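Local coordinates for chromosome-partitioning ATPase Soj (Thermus thermophilus, PDB 1WCV), which hydrolyses ATP and binds double-stranded DNA cooperatively in an ATP-dependent manner, probably to serve chromosome partitioning, at residues Lys20-Ile25 with His233-Leu238; Val210-Ala215 with Lys220-His225; Leu31-Lys36 with Pro76-His81; Gln192-Phe197 with Val201-Ile206. One frame throughout, in Å; residues are numbered along the deposited sequence.

Contact 1. Residues Lys20-Ile25 with His233-Leu238; sequences KTTTAI and HAYRRL
Tyr235 brings the far end of its phenol ring obliquely against Thr22 CG2 and Thr23 CA, where the helix that follows the P-loop of this ParA-family ATPase begins. The axes of segments 20-25 and 233-238 cross at -65°, 11.3 Å apart at closest approach, and the tyrosine spans most of that separation. Its hydroxyl OH lies 2.8 Å from Thr23 OG1, within hydrogen-bonding distance; OG1 sits in the plane of the ring, at its edge. Thr23 holds OG1 beside its own backbone N (chi1 -65°), where the same oxygen also bonds Gly19 O one turn back. The bond to Gly19 O, together with the tyrosine hydroxyl, probably limits the rotation of this buried group. Thr22 has the equivalent torsion and pairs its OG1 with Val18 O, which leaves the methyl CG2 to meet the phenol, 3.8 Å from Tyr235 CE2. Leu238 CD2 only grazes Thr23 CG2, at 4.5 Å. Lys20, Thr21 and Thr22 bind nucleotide, and Thr21 also binds magnesium; Lys20 and Thr21 start out away from the C-terminal helix, and their polar ends bond Asp118. The C-terminal helix thus packs against the first turns of helix 18-33, on the side carrying Thr22 and Thr23. Closest to the backbone itself, Tyr235 OH stands 3.4 Å from Thr23 CA.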
loop_
_atom_site.group_PDB
_atom_site.type_symbol
_atom_site.label_atom_id
_atom_site.label_comp_id
_atom_site.label_asym_id
_atom_site.label_seq_id
_atom_site.Cartn_x
_atom_site.Cartn_y
_atom_site.Cartn_z
ATOM N N LYS A 20 3.170 -17.465 -3.876
ATOM C CA LYS A 20 3.996 -17.155 -5.035
ATOM C C LYS A 20 3.249 -17.379 -6.340
ATOM O O LYS A 20 3.236 -16.520 -7.217
ATOM C CB LYS A 20 5.266 -18.009 -5.025
ATOM C CG LYS A 20 6.172 -17.771 -6.230
ATOM C CD LYS A 20 7.373 -18.709 -6.210
ATOM C CE LYS A 20 6.941 -20.161 -6.383
ATOM N NZ LYS A 20 6.445 -20.405 -7.762
ATOM N N THR A 21 2.629 -18.545 -6.467
ATOM C CA THR A 21 1.899 -18.851 -7.687
ATOM C C THR A 21 0.633 -18.013 -7.792
ATOM O O THR A 21 0.258 -17.587 -8.883
ATOM C CB THR A 21 1.577 -20.355 -7.768
ATOM O OG1 THR A 21 2.796 -21.071 -8.003
ATOM C CG2 THR A 21 0.605 -20.645 -8.905
ATOM N N THR A 22 -0.024 -17.770 -6.663
ATOM C CA THR A 22 -1.223 -16.941 -6.681
ATOM C C THR A 22 -0.817 -15.546 -7.148
ATOM O O THR A 22 -1.566 -14.875 -7.860
ATOM C CB THR A 22 -1.866 -16.854 -5.281
ATOM O OG1 THR A 22 -2.466 -18.112 -4.954
ATOM C CG2 THR A 22 -2.940 -15.772 -5.243
ATOM N N THR A 23 0.378 -15.114 -6.760
ATOM C CA THR A 23 0.854 -13.802 -7.171
ATOM C C THR A 23 1.157 -13.780 -8.665
ATOM O O THR A 23 0.827 -12.812 -9.348
ATOM C CB THR A 23 2.113 -13.385 -6.398
ATOM O OG1 THR A 23 1.787 -13.229 -5.014
ATOM C CG2 THR A 23 2.668 -12.089 -6.938
ATOM N N ALA A 24 1.782 -14.842 -9.171
ATOM C CA ALA A 24 2.114 -14.902 -10.599
ATOM C C ALA A 24 0.836 -14.843 -11.433
ATOM O O ALA A 24 0.750 -14.100 -12.408
ATOM C CB ALA A 24 2.871 -16.192 -10.916
ATOM N N ILE A 25 -0.150 -15.635 -11.032
ATOM C CA ILE A 25 -1.420 -15.697 -11.742
ATOM C C ILE A 25 -2.174 -14.377 -11.736
ATOM O O ILE A 25 -2.587 -13.874 -12.784
ATOM C CB ILE A 25 -2.367 -16.761 -11.124
ATOM C CG1 ILE A 25 -1.811 -18.172 -11.350
ATOM C CG2 ILE A 25 -3.779 -16.601 -11.694
ATOM C CD1 ILE A 25 -1.555 -18.509 -12.782
ATOM N N HIS A 233 -8.974 -6.745 -4.926
ATOM C CA HIS A 233 -8.640 -5.324 -4.818
ATOM C C HIS A 233 -7.140 -5.146 -4.560
ATOM O O HIS A 233 -6.513 -4.232 -5.090
ATOM C CB HIS A 233 -9.440 -4.662 -3.688
ATOM C CG HIS A 233 -10.913 -4.569 -3.953
ATOM N ND1 HIS A 233 -11.447 -3.746 -4.924
ATOM C CD2 HIS A 233 -11.962 -5.212 -3.386
ATOM C CE1 HIS A 233 -12.760 -3.888 -4.943
ATOM N NE2 HIS A 233 -13.098 -4.771 -4.020
ATOM N N ALA A 234 -6.565 -6.025 -3.747
ATOM C CA ALA A 234 -5.136 -5.936 -3.454
ATOM C C ALA A 234 -4.282 -6.230 -4.693
ATOM O O ALA A 234 -3.317 -5.513 -4.967
ATOM C CB ALA A 234 -4.771 -6.883 -2.314
ATOM N N TYR A 235 -4.623 -7.269 -5.454
ATOM C CA TYR A 235 -3.834 -7.558 -6.650
ATOM C C TYR A 235 -3.989 -6.487 -7.724
ATOM O O TYR A 235 -3.072 -6.254 -8.509
ATOM C CB TYR A 235 -4.158 -8.951 -7.205
ATOM C CG TYR A 235 -3.313 -10.015 -6.542
ATOM C CD1 TYR A 235 -1.925 -9.994 -6.663
ATOM C CD2 TYR A 235 -3.889 -11.009 -5.752
ATOM C CE1 TYR A 235 -1.132 -10.935 -6.002
ATOM C CE2 TYR A 235 -3.112 -11.953 -5.093
ATOM C CZ TYR A 235 -1.738 -11.908 -5.217
ATOM O OH TYR A 235 -0.967 -12.817 -4.534
ATOM N N ARG A 236 -5.143 -5.824 -7.758
ATOM C CA ARG A 236 -5.352 -4.752 -8.724
ATOM C C ARG A 236 -4.381 -3.627 -8.364
ATOM O O ARG A 236 -3.705 -3.063 -9.225
ATOM C CB ARG A 236 -6.802 -4.248 -8.646
ATOM C CG ARG A 236 -7.123 -2.989 -9.470
ATOM C CD ARG A 236 -6.872 -3.188 -10.954
ATOM N NE ARG A 236 -7.071 -1.971 -11.747
ATOM C CZ ARG A 236 -8.257 -1.463 -12.081
ATOM N NH1 ARG A 236 -9.377 -2.058 -11.696
ATOM N NH2 ARG A 236 -8.322 -0.362 -12.818
ATOM N N ARG A 237 -4.301 -3.327 -7.071
ATOM C CA ARG A 237 -3.430 -2.266 -6.586
ATOM C C ARG A 237 -1.957 -2.651 -6.757
ATOM O O ARG A 237 -1.125 -1.812 -7.100
ATOM C CB ARG A 237 -3.767 -1.972 -5.121
ATOM C CG ARG A 237 -3.082 -0.752 -4.526
ATOM C CD ARG A 237 -3.720 -0.389 -3.183
ATOM N NE ARG A 237 -5.131 -0.028 -3.342
ATOM C CZ ARG A 237 -6.154 -0.685 -2.797
ATOM N NH1 ARG A 237 -5.950 -1.756 -2.038
ATOM N NH2 ARG A 237 -7.387 -0.274 -3.017
ATOM N N LEU A 238 -1.638 -3.926 -6.541
ATOM C CA LEU A 238 -0.261 -4.376 -6.699
ATOM C C LEU A 238 0.223 -4.171 -8.130
ATOM O O LEU A 238 1.359 -3.762 -8.348
ATOM C CB LEU A 238 -0.127 -5.855 -6.342
ATOM C CG LEU A 238 1.292 -6.412 -6.510
ATOM C CD1 LEU A 238 2.243 -5.678 -5.571
ATOM C CD2 LEU A 238 1.298 -7.899 -6.212
#

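Contact 2. Residues Val210-Ala215 with Lys220-His225; sequences VRLAEA and KTIAQH
The imidazole of His225 meets the carboxylate of Glu214 at its edge, with OE2 lying in the ring plane and the two flat groups turned 60° apart. Arg211 O and Ala215 CA approach the same ring obliquely, and Phe218, at the end of helix 210-218, also meets it. The hydrogen bond from His225 NE2 to Glu214 OE2 is short, 2.6 Å, and nearly straight at 169°. It uses the anti lone pair of the carboxylate oxygen, the one facing away from OE1. Glu214 gets there by setting CG between its backbone N and carbonyl carbon (chi1 56°) and extending beyond.

Helix 210-218 is followed by a tight connection into the one-turn helix 222-225. Lys220 N closes the turn on Ala215 O at 3.1 Å, and Thr221 and Gln224 form a capping box: Thr221 N bonds Gln224 OE1 at 3.0 Å, and Gln224 N bonds OG1 of Thr221, the N-cap, which also bonds Asp78. The Ile222 and Leu212 side chains cross at about a right angle, CG1 of the isoleucine 3.9 Å from CD1 of the leucine, and Ile222 CD1 lies against Arg211 O. Leu212 also neighbours nucleotide-binding Thr22. With the carboxylate held so close and in line with NE2, the histidine would probably be polarised, and its protonated form favoured.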
loop_
_atom_site.group_PDB
_atom_site.type_symbol
_atom_site.label_atom_id
_atom_site.label_comp_id
_atom_site.label_asym_id
_atom_site.label_seq_id
_atom_site.Cartn_x
_atom_site.Cartn_y
_atom_site.Cartn_z
ATOM N N VAL A 210 -10.390 -16.440 1.951
ATOM C CA VAL A 210 -10.997 -17.672 1.452
ATOM C C VAL A 210 -11.175 -17.750 -0.066
ATOM O O VAL A 210 -10.860 -18.771 -0.679
ATOM C CB VAL A 210 -12.380 -17.900 2.117
ATOM C CG1 VAL A 210 -13.288 -16.703 1.856
ATOM C CG2 VAL A 210 -13.014 -19.180 1.588
ATOM N N ARG A 211 -11.689 -16.686 -0.672
ATOM C CA ARG A 211 -11.908 -16.676 -2.116
ATOM C C ARG A 211 -10.608 -16.753 -2.897
ATOM O O ARG A 211 -10.557 -17.337 -3.975
ATOM C CB ARG A 211 -12.691 -15.424 -2.521
ATOM C CG ARG A 211 -14.168 -15.499 -2.176
ATOM C CD ARG A 211 -14.714 -14.139 -1.791
ATOM N NE ARG A 211 -14.296 -13.757 -0.444
ATOM C CZ ARG A 211 -14.603 -12.603 0.139
ATOM N NH1 ARG A 211 -15.332 -11.702 -0.507
ATOM N NH2 ARG A 211 -14.196 -12.359 1.376
ATOM N N LEU A 212 -9.556 -16.151 -2.348
ATOM C CA LEU A 212 -8.256 -16.157 -2.997
ATOM C C LEU A 212 -7.655 -17.555 -2.889
ATOM O O LEU A 212 -7.068 -18.070 -3.841
ATOM C CB LEU A 212 -7.331 -15.143 -2.317
ATOM C CG LEU A 212 -6.013 -14.816 -3.014
ATOM C CD1 LEU A 212 -6.288 -14.122 -4.340
ATOM C CD2 LEU A 212 -5.174 -13.919 -2.109
ATOM N N ALA A 213 -7.810 -18.161 -1.717
ATOM C CA ALA A 213 -7.282 -19.499 -1.472
ATOM C C ALA A 213 -7.933 -20.529 -2.388
ATOM O O ALA A 213 -7.272 -21.459 -2.845
ATOM C CB ALA A 213 -7.501 -19.886 -0.008
ATOM N N GLU A 214 -9.219 -20.347 -2.678
ATOM C CA GLU A 214 -9.942 -21.291 -3.527
ATOM C C GLU A 214 -9.841 -21.083 -5.040
ATOM O O GLU A 214 -10.064 -22.021 -5.805
ATOM C CB GLU A 214 -11.420 -21.331 -3.119
ATOM C CG GLU A 214 -12.118 -19.984 -3.148
ATOM C CD GLU A 214 -13.574 -20.065 -2.717
ATOM O OE1 GLU A 214 -13.861 -20.722 -1.694
ATOM O OE2 GLU A 214 -14.431 -19.459 -3.393
ATOM N N ALA A 215 -9.504 -19.873 -5.478
ATOM C CA ALA A 215 -9.404 -19.583 -6.909
ATOM C C ALA A 215 -8.639 -20.626 -7.741
ATOM O O ALA A 215 -9.097 -21.027 -8.810
ATOM C CB ALA A 215 -8.788 -18.200 -7.118
ATOM N N LYS A 220 -9.378 -20.523 -11.884
ATOM C CA LYS A 220 -9.684 -19.171 -12.337
ATOM C C LYS A 220 -8.880 -18.120 -11.584
ATOM O O LYS A 220 -8.497 -18.323 -10.431
ATOM C CB LYS A 220 -11.173 -18.876 -12.153
ATOM C CG LYS A 220 -12.096 -19.810 -12.913
ATOM C CD LYS A 220 -13.562 -19.480 -12.668
ATOM C CE LYS A 220 -13.956 -18.142 -13.282
ATOM N NZ LYS A 220 -15.400 -17.826 -13.077
ATOM N N THR A 221 -8.620 -16.993 -12.238
ATOM C CA THR A 221 -7.889 -15.918 -11.571
ATOM C C THR A 221 -8.865 -15.318 -10.567
ATOM O O THR A 221 -10.068 -15.542 -10.660
ATOM C CB THR A 221 -7.472 -14.817 -12.552
ATOM O OG1 THR A 221 -8.645 -14.186 -13.082
ATOM C CG2 THR A 221 -6.632 -15.399 -13.690
ATOM N N ILE A 222 -8.364 -14.562 -9.598
ATOM C CA ILE A 222 -9.267 -13.973 -8.621
ATOM C C ILE A 222 -10.180 -12.938 -9.295
ATOM O O ILE A 222 -11.285 -12.664 -8.825
ATOM C CB ILE A 222 -8.485 -13.325 -7.451
ATOM C CG1 ILE A 222 -9.442 -12.997 -6.307
ATOM C CG2 ILE A 222 -7.760 -12.070 -7.920
ATOM C CD1 ILE A 222 -10.095 -14.212 -5.695
ATOM N N ALA A 223 -9.724 -12.368 -10.402
ATOM C CA ALA A 223 -10.548 -11.397 -11.116
ATOM C C ALA A 223 -11.772 -12.107 -11.709
ATOM O O ALA A 223 -12.861 -11.528 -11.797
ATOM C CB ALA A 223 -9.740 -10.730 -12.216
ATOM N N GLN A 224 -11.589 -13.360 -12.117
ATOM C CA GLN A 224 -12.683 -14.146 -12.693
ATOM C C GLN A 224 -13.559 -14.738 -11.601
ATOM O O GLN A 224 -14.783 -14.736 -11.707
ATOM C CB GLN A 224 -12.149 -15.308 -13.543
ATOM C CG GLN A 224 -11.422 -14.919 -14.813
ATOM C CD GLN A 224 -10.782 -16.118 -15.492
ATOM O OE1 GLN A 224 -9.937 -16.802 -14.909
ATOM N NE2 GLN A 224 -11.183 -16.377 -16.732
ATOM N N HIS A 225 -12.921 -15.237 -10.549
ATOM C CA HIS A 225 -13.626 -15.888 -9.446
ATOM C C HIS A 225 -14.387 -15.004 -8.455
ATOM O O HIS A 225 -15.515 -15.314 -8.072
ATOM C CB HIS A 225 -12.632 -16.758 -8.672
ATOM C CG HIS A 225 -13.266 -17.612 -7.621
ATOM N ND1 HIS A 225 -14.183 -18.597 -7.919
ATOM C CD2 HIS A 225 -13.115 -17.633 -6.276
ATOM C CE1 HIS A 225 -14.568 -19.187 -6.803
ATOM N NE2 HIS A 225 -13.935 -18.622 -5.790
#

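Contact 3. Residues Leu31-Lys36 with Pro76-His81; sequences LARLGK and PVDGFH
Arg33 and Asp78 form a salt bridge in which both terminal nitrogens of the guanidinium are used end-on, one to each oxygen. Arg33 NH2 is 2.7 Å from Asp78 OD2 and takes its syn lone pair; Arg33 NH1 is 3.0 Å from Asp78 OD1 and meets that oxygen from above the carboxylate plane. The two flat groups are turned 57° apart, not coplanar. Asp78 OD1 has a second partner in Thr221, and Arg33 NH1 a second in Ala29 O. A water well away from the salt bridge links Lys36 O, at 2.9 Å, to Gly79 O, at 2.8 Å. The packing is slight: Ala32 CB lies 4.2 Å from Phe80 CB, and the same methyl touches Gly79 O. Helix 18-33 ends in a Schellman motif at Gly35, while a type I' turn from Val77 to Phe80 joins the hairpin strands. The hairpin tip abuts the C-terminal end of helix 18-33, whose next residues lead into strand 38-42, neighbour of strand 80-83.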
loop_
_atom_site.group_PDB
_atom_site.type_symbol
_atom_site.label_atom_id
_atom_site.label_comp_id
_atom_site.label_asym_id
_atom_site.label_seq_id
_atom_site.Cartn_x
_atom_site.Cartn_y
_atom_site.Cartn_z
ATOM N N LEU A 31 -2.237 -7.042 -14.756
ATOM C CA LEU A 31 -1.366 -6.274 -15.635
ATOM C C LEU A 31 -2.031 -6.304 -17.019
ATOM O O LEU A 31 -1.949 -5.347 -17.787
ATOM C CB LEU A 31 0.037 -6.893 -15.681
ATOM C CG LEU A 31 0.918 -6.666 -14.441
ATOM C CD1 LEU A 31 2.207 -7.469 -14.583
ATOM C CD2 LEU A 31 1.232 -5.184 -14.274
ATOM N N ALA A 32 -2.706 -7.409 -17.325
ATOM C CA ALA A 32 -3.400 -7.536 -18.608
ATOM C C ALA A 32 -4.536 -6.517 -18.661
ATOM O O ALA A 32 -4.742 -5.851 -19.674
ATOM C CB ALA A 32 -3.966 -8.928 -18.765
ATOM N N ARG A 33 -5.273 -6.404 -17.563
ATOM C CA ARG A 33 -6.387 -5.469 -17.494
ATOM C C ARG A 33 -5.931 -4.015 -17.527
ATOM O O ARG A 33 -6.740 -3.110 -17.716
ATOM C CB ARG A 33 -7.233 -5.753 -16.248
ATOM C CG ARG A 33 -8.061 -7.040 -16.372
ATOM C CD ARG A 33 -8.754 -7.410 -15.067
ATOM N NE ARG A 33 -9.724 -8.496 -15.237
ATOM C CZ ARG A 33 -9.413 -9.764 -15.495
ATOM N NH1 ARG A 33 -8.142 -10.139 -15.615
ATOM N NH2 ARG A 33 -10.382 -10.662 -15.635
ATOM N N LEU A 34 -4.633 -3.790 -17.351
ATOM C CA LEU A 34 -4.086 -2.441 -17.409
ATOM C C LEU A 34 -3.752 -2.115 -18.861
ATOM O O LEU A 34 -3.236 -1.042 -19.164
ATOM C CB LEU A 34 -2.823 -2.321 -16.554
ATOM C CG LEU A 34 -3.033 -2.196 -15.044
ATOM C CD1 LEU A 34 -1.682 -2.068 -14.346
ATOM C CD2 LEU A 34 -3.896 -0.977 -14.754
ATOM N N GLY A 35 -4.045 -3.057 -19.752
ATOM C CA GLY A 35 -3.781 -2.851 -21.164
ATOM C C GLY A 35 -2.400 -3.284 -21.618
ATOM O O GLY A 35 -1.876 -2.767 -22.607
ATOM N N LYS A 36 -1.811 -4.238 -20.907
ATOM C CA LYS A 36 -0.482 -4.736 -21.252
ATOM C C LYS A 36 -0.570 -6.109 -21.912
ATOM O O LYS A 36 -1.401 -6.930 -21.522
ATOM C CB LYS A 36 0.373 -4.870 -19.988
ATOM C CG LYS A 36 0.509 -3.613 -19.145
ATOM C CD LYS A 36 1.428 -2.590 -19.781
ATOM C CE LYS A 36 1.711 -1.455 -18.811
ATOM N NZ LYS A 36 2.671 -0.460 -19.356
ATOM N N PRO A 76 -4.228 -18.830 -24.618
ATOM C CA PRO A 76 -4.869 -17.591 -24.169
ATOM C C PRO A 76 -5.728 -17.847 -22.934
ATOM O O PRO A 76 -6.502 -18.803 -22.886
ATOM C CB PRO A 76 -5.691 -17.174 -25.382
ATOM C CG PRO A 76 -6.124 -18.501 -25.938
ATOM C CD PRO A 76 -4.845 -19.324 -25.863
ATOM N N VAL A 77 -5.584 -16.995 -21.928
ATOM C CA VAL A 77 -6.354 -17.149 -20.705
ATOM C C VAL A 77 -6.533 -15.815 -19.993
ATOM O O VAL A 77 -5.588 -15.033 -19.861
ATOM C CB VAL A 77 -5.671 -18.147 -19.745
ATOM C CG1 VAL A 77 -4.271 -17.661 -19.397
ATOM C CG2 VAL A 77 -6.511 -18.322 -18.488
ATOM N N ASP A 78 -7.762 -15.573 -19.542
ATOM C CA ASP A 78 -8.139 -14.359 -18.825
ATOM C C ASP A 78 -7.453 -13.083 -19.306
ATOM O O ASP A 78 -6.977 -12.285 -18.495
ATOM C CB ASP A 78 -7.885 -14.525 -17.324
ATOM C CG ASP A 78 -8.516 -13.411 -16.501
ATOM O OD1 ASP A 78 -8.023 -13.123 -15.390
ATOM O OD2 ASP A 78 -9.517 -12.826 -16.968
ATOM N N GLY A 79 -7.397 -12.891 -20.616
ATOM C CA GLY A 79 -6.790 -11.683 -21.143
ATOM C C GLY A 79 -5.292 -11.695 -21.386
ATOM O O GLY A 79 -4.750 -10.715 -21.890
ATOM N N PHE A 80 -4.607 -12.773 -21.015
ATOM C CA PHE A 80 -3.169 -12.848 -21.265
ATOM C C PHE A 80 -2.783 -14.192 -21.870
ATOM O O PHE A 80 -3.646 -15.017 -22.159
ATOM C CB PHE A 80 -2.355 -12.592 -19.985
ATOM C CG PHE A 80 -2.691 -13.507 -18.838
ATOM C CD1 PHE A 80 -3.771 -13.236 -18.005
ATOM C CD2 PHE A 80 -1.906 -14.628 -18.571
ATOM C CE1 PHE A 80 -4.068 -14.062 -16.924
ATOM C CE2 PHE A 80 -2.192 -15.464 -17.493
ATOM C CZ PHE A 80 -3.273 -15.183 -16.665
ATOM N N HIS A 81 -1.489 -14.405 -22.077
ATOM C CA HIS A 81 -1.020 -15.660 -22.651
ATOM C C HIS A 81 -0.177 -16.458 -21.666
ATOM O O HIS A 81 0.665 -15.902 -20.967
ATOM C CB HIS A 81 -0.204 -15.394 -23.920
ATOM C CG HIS A 81 -1.018 -14.881 -25.069
ATOM N ND1 HIS A 81 -0.452 -14.507 -26.270
ATOM C CD2 HIS A 81 -2.351 -14.688 -25.204
ATOM C CE1 HIS A 81 -1.404 -14.105 -27.094
ATOM N NE2 HIS A 81 -2.565 -14.204 -26.473
HETATM O O HOH W 1 -2.181 -9.676 -21.893
#

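Contact 4. Residues Gln192-Phe197 with Val201-Ile206; sequences QLRAHF and VFWTVI
Arg194 threads its guanidinium between Val201 and the indole of Trp203 in a cation-pi stack, the planes 9° and the centres 4.2 Å apart. This joins helix 185-197 to the loop after it, beside edge strand 170-177 of the central sheet of the P-loop NTPase fold. On the opposite face sits Val201 CG1, which is anti to its backbone N (chi1 -174°), 3.5 Å from Arg194 NH1. The arginine chain, extended from CG to NE, carries the group there. Its NH1 and NH2 both clasp one acceptor, Phe202 O, the NH2 bond being 3.0 Å long; NH1 also has a weak bond to Val201 O. Glu190 of the same helix forms a salt bridge to NH2, and Glu240 of the second subunit is a long, weak ion-pair partner of NE. The buried guanidinium is covered on both faces and bonded at its edge; the backbone of Phe202 bonds Ile174 of the strand. The other methyl, Val201 CG2, turns to the helix and packs 3.9 Å from Phe197 CB.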
loop_
_atom_site.group_PDB
_atom_site.type_symbol
_atom_site.label_atom_id
_atom_site.label_comp_id
_atom_site.label_asym_id
_atom_site.label_seq_id
_atom_site.Cartn_x
_atom_site.Cartn_y
_atom_site.Cartn_z
ATOM N N GLN A 192 8.658 -5.882 10.967
ATOM C CA GLN A 192 10.055 -6.291 10.997
ATOM C C GLN A 192 10.618 -6.430 9.579
ATOM O O GLN A 192 11.777 -6.111 9.330
ATOM C CB GLN A 192 10.210 -7.594 11.793
ATOM C CG GLN A 192 11.644 -8.041 11.975
ATOM C CD GLN A 192 12.545 -6.922 12.469
ATOM O OE1 GLN A 192 12.146 -6.111 13.307
ATOM N NE2 GLN A 192 13.774 -6.880 11.960
ATOM N N LEU A 193 9.806 -6.893 8.636
ATOM C CA LEU A 193 10.289 -6.996 7.261
ATOM C C LEU A 193 10.605 -5.599 6.720
ATOM O O LEU A 193 11.605 -5.403 6.040
ATOM C CB LEU A 193 9.253 -7.686 6.366
ATOM C CG LEU A 193 9.210 -9.209 6.545
ATOM C CD1 LEU A 193 7.986 -9.795 5.861
ATOM C CD2 LEU A 193 10.488 -9.811 5.978
ATOM N N ARG A 194 9.752 -4.628 7.034
ATOM C CA ARG A 194 9.975 -3.263 6.575
ATOM C C ARG A 194 11.147 -2.617 7.301
ATOM O O ARG A 194 11.900 -1.857 6.709
ATOM C CB ARG A 194 8.712 -2.417 6.758
ATOM C CG ARG A 194 7.574 -2.853 5.853
ATOM C CD ARG A 194 6.410 -1.894 5.916
ATOM N NE ARG A 194 5.239 -2.468 5.267
ATOM C CZ ARG A 194 5.086 -2.594 3.953
ATOM N NH1 ARG A 194 6.023 -2.169 3.117
ATOM N NH2 ARG A 194 4.007 -3.194 3.480
ATOM N N ALA A 195 11.306 -2.933 8.581
ATOM C CA ALA A 195 12.418 -2.387 9.343
ATOM C C ALA A 195 13.738 -2.911 8.786
ATOM O O ALA A 195 14.714 -2.174 8.687
ATOM C CB ALA A 195 12.287 -2.770 10.819
ATOM N N HIS A 196 13.769 -4.185 8.412
ATOM C CA HIS A 196 14.996 -4.777 7.895
ATOM C C HIS A 196 15.256 -4.568 6.401
ATOM O O HIS A 196 16.403 -4.385 5.995
ATOM C CB HIS A 196 15.024 -6.278 8.210
ATOM C CG HIS A 196 16.360 -6.911 7.985
ATOM N ND1 HIS A 196 17.502 -6.480 8.626
ATOM C CD2 HIS A 196 16.743 -7.927 7.178
ATOM C CE1 HIS A 196 18.531 -7.202 8.222
ATOM N NE2 HIS A 196 18.098 -8.088 7.343
ATOM N N PHE A 197 14.207 -4.580 5.580
ATOM C CA PHE A 197 14.391 -4.412 4.138
ATOM C C PHE A 197 13.914 -3.073 3.573
ATOM O O PHE A 197 14.121 -2.771 2.397
ATOM C CB PHE A 197 13.723 -5.584 3.412
ATOM C CG PHE A 197 14.344 -6.914 3.743
ATOM C CD1 PHE A 197 15.643 -7.201 3.340
ATOM C CD2 PHE A 197 13.655 -7.857 4.499
ATOM C CE1 PHE A 197 16.251 -8.400 3.685
ATOM C CE2 PHE A 197 14.259 -9.069 4.851
ATOM C CZ PHE A 197 15.555 -9.338 4.443
ATOM N N VAL A 201 10.218 -3.492 0.318
ATOM C CA VAL A 201 8.947 -4.178 0.537
ATOM C C VAL A 201 7.804 -3.370 -0.047
ATOM O O VAL A 201 7.669 -2.178 0.254
ATOM C CB VAL A 201 8.687 -4.380 2.047
ATOM C CG1 VAL A 201 7.424 -5.230 2.260
ATOM C CG2 VAL A 201 9.913 -5.031 2.703
ATOM N N PHE A 202 7.002 -4.003 -0.903
ATOM C CA PHE A 202 5.855 -3.327 -1.499
ATOM C C PHE A 202 4.920 -2.887 -0.380
ATOM O O PHE A 202 4.793 -3.574 0.629
ATOM C CB PHE A 202 5.075 -4.275 -2.406
ATOM C CG PHE A 202 5.730 -4.543 -3.729
ATOM C CD1 PHE A 202 5.738 -3.565 -4.726
ATOM C CD2 PHE A 202 6.295 -5.791 -4.005
ATOM C CE1 PHE A 202 6.288 -3.821 -5.972
ATOM C CE2 PHE A 202 6.854 -6.060 -5.258
ATOM C CZ PHE A 202 6.850 -5.075 -6.244
ATOM N N TRP A 203 4.263 -1.746 -0.574
ATOM C CA TRP A 203 3.306 -1.251 0.401
ATOM C C TRP A 203 2.012 -2.054 0.315
ATOM O O TRP A 203 1.320 -2.232 1.309
ATOM C CB TRP A 203 3.028 0.235 0.166
ATOM C CG TRP A 203 4.119 1.079 0.716
ATOM C CD1 TRP A 203 5.053 1.782 0.008
ATOM C CD2 TRP A 203 4.470 1.224 2.097
ATOM N NE1 TRP A 203 5.966 2.349 0.864
ATOM C CE2 TRP A 203 5.635 2.021 2.150
ATOM C CE3 TRP A 203 3.917 0.753 3.294
ATOM C CZ2 TRP A 203 6.259 2.355 3.356
ATOM C CZ3 TRP A 203 4.536 1.084 4.491
ATOM C CH2 TRP A 203 5.698 1.878 4.509
ATOM N N THR A 204 1.684 -2.536 -0.880
ATOM C CA THR A 204 0.483 -3.343 -1.044
ATOM C C THR A 204 0.781 -4.716 -0.446
ATOM O O THR A 204 1.808 -5.324 -0.739
ATOM C CB THR A 204 0.120 -3.527 -2.531
ATOM O OG1 THR A 204 -0.027 -2.243 -3.146
ATOM C CG2 THR A 204 -1.181 -4.319 -2.673
ATOM N N VAL A 205 -0.124 -5.191 0.394
ATOM C CA VAL A 205 0.026 -6.479 1.041
ATOM C C VAL A 205 -1.176 -7.314 0.645
ATOM O O VAL A 205 -2.294 -6.796 0.623
ATOM C CB VAL A 205 0.060 -6.285 2.576
ATOM C CG1 VAL A 205 -0.053 -7.629 3.303
ATOM C CG2 VAL A 205 1.348 -5.596 2.970
ATOM N N ILE A 206 -0.956 -8.591 0.321
ATOM C CA ILE A 206 -2.056 -9.477 -0.065
ATOM C C ILE A 206 -2.585 -10.184 1.185
ATOM O O ILE A 206 -1.850 -10.888 1.880
ATOM C CB ILE A 206 -1.606 -10.541 -1.101
ATOM C CG1 ILE A 206 -0.787 -9.878 -2.218
ATOM C CG2 ILE A 206 -2.839 -11.218 -1.707
ATOM C CD1 ILE A 206 -1.533 -8.778 -2.968
#

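Overall arrangement
Contact 1 spans nearly the whole chain, joining helix 18-33 to the C-terminal helix 230-246, and the other three contacts all lie within its span; none crosses another. Contact 3 comes first, bringing the end of helix 18-33 against the hairpin of strands 75-77 and 80-83 after a loop that includes strand 38-42. Contacts 4 and 2 then follow in series near the C terminus, each a short closure: contact 4 binds helix 185-197 to its trailing loop, contact 2 folds helix 210-218 onto helix 222-225. Thr221 reaches Asp78, joining contacts 2 and 3, while Leu212 touches both Tyr235 and Ile206. Contacts 1 and 4 also touch the second subunit.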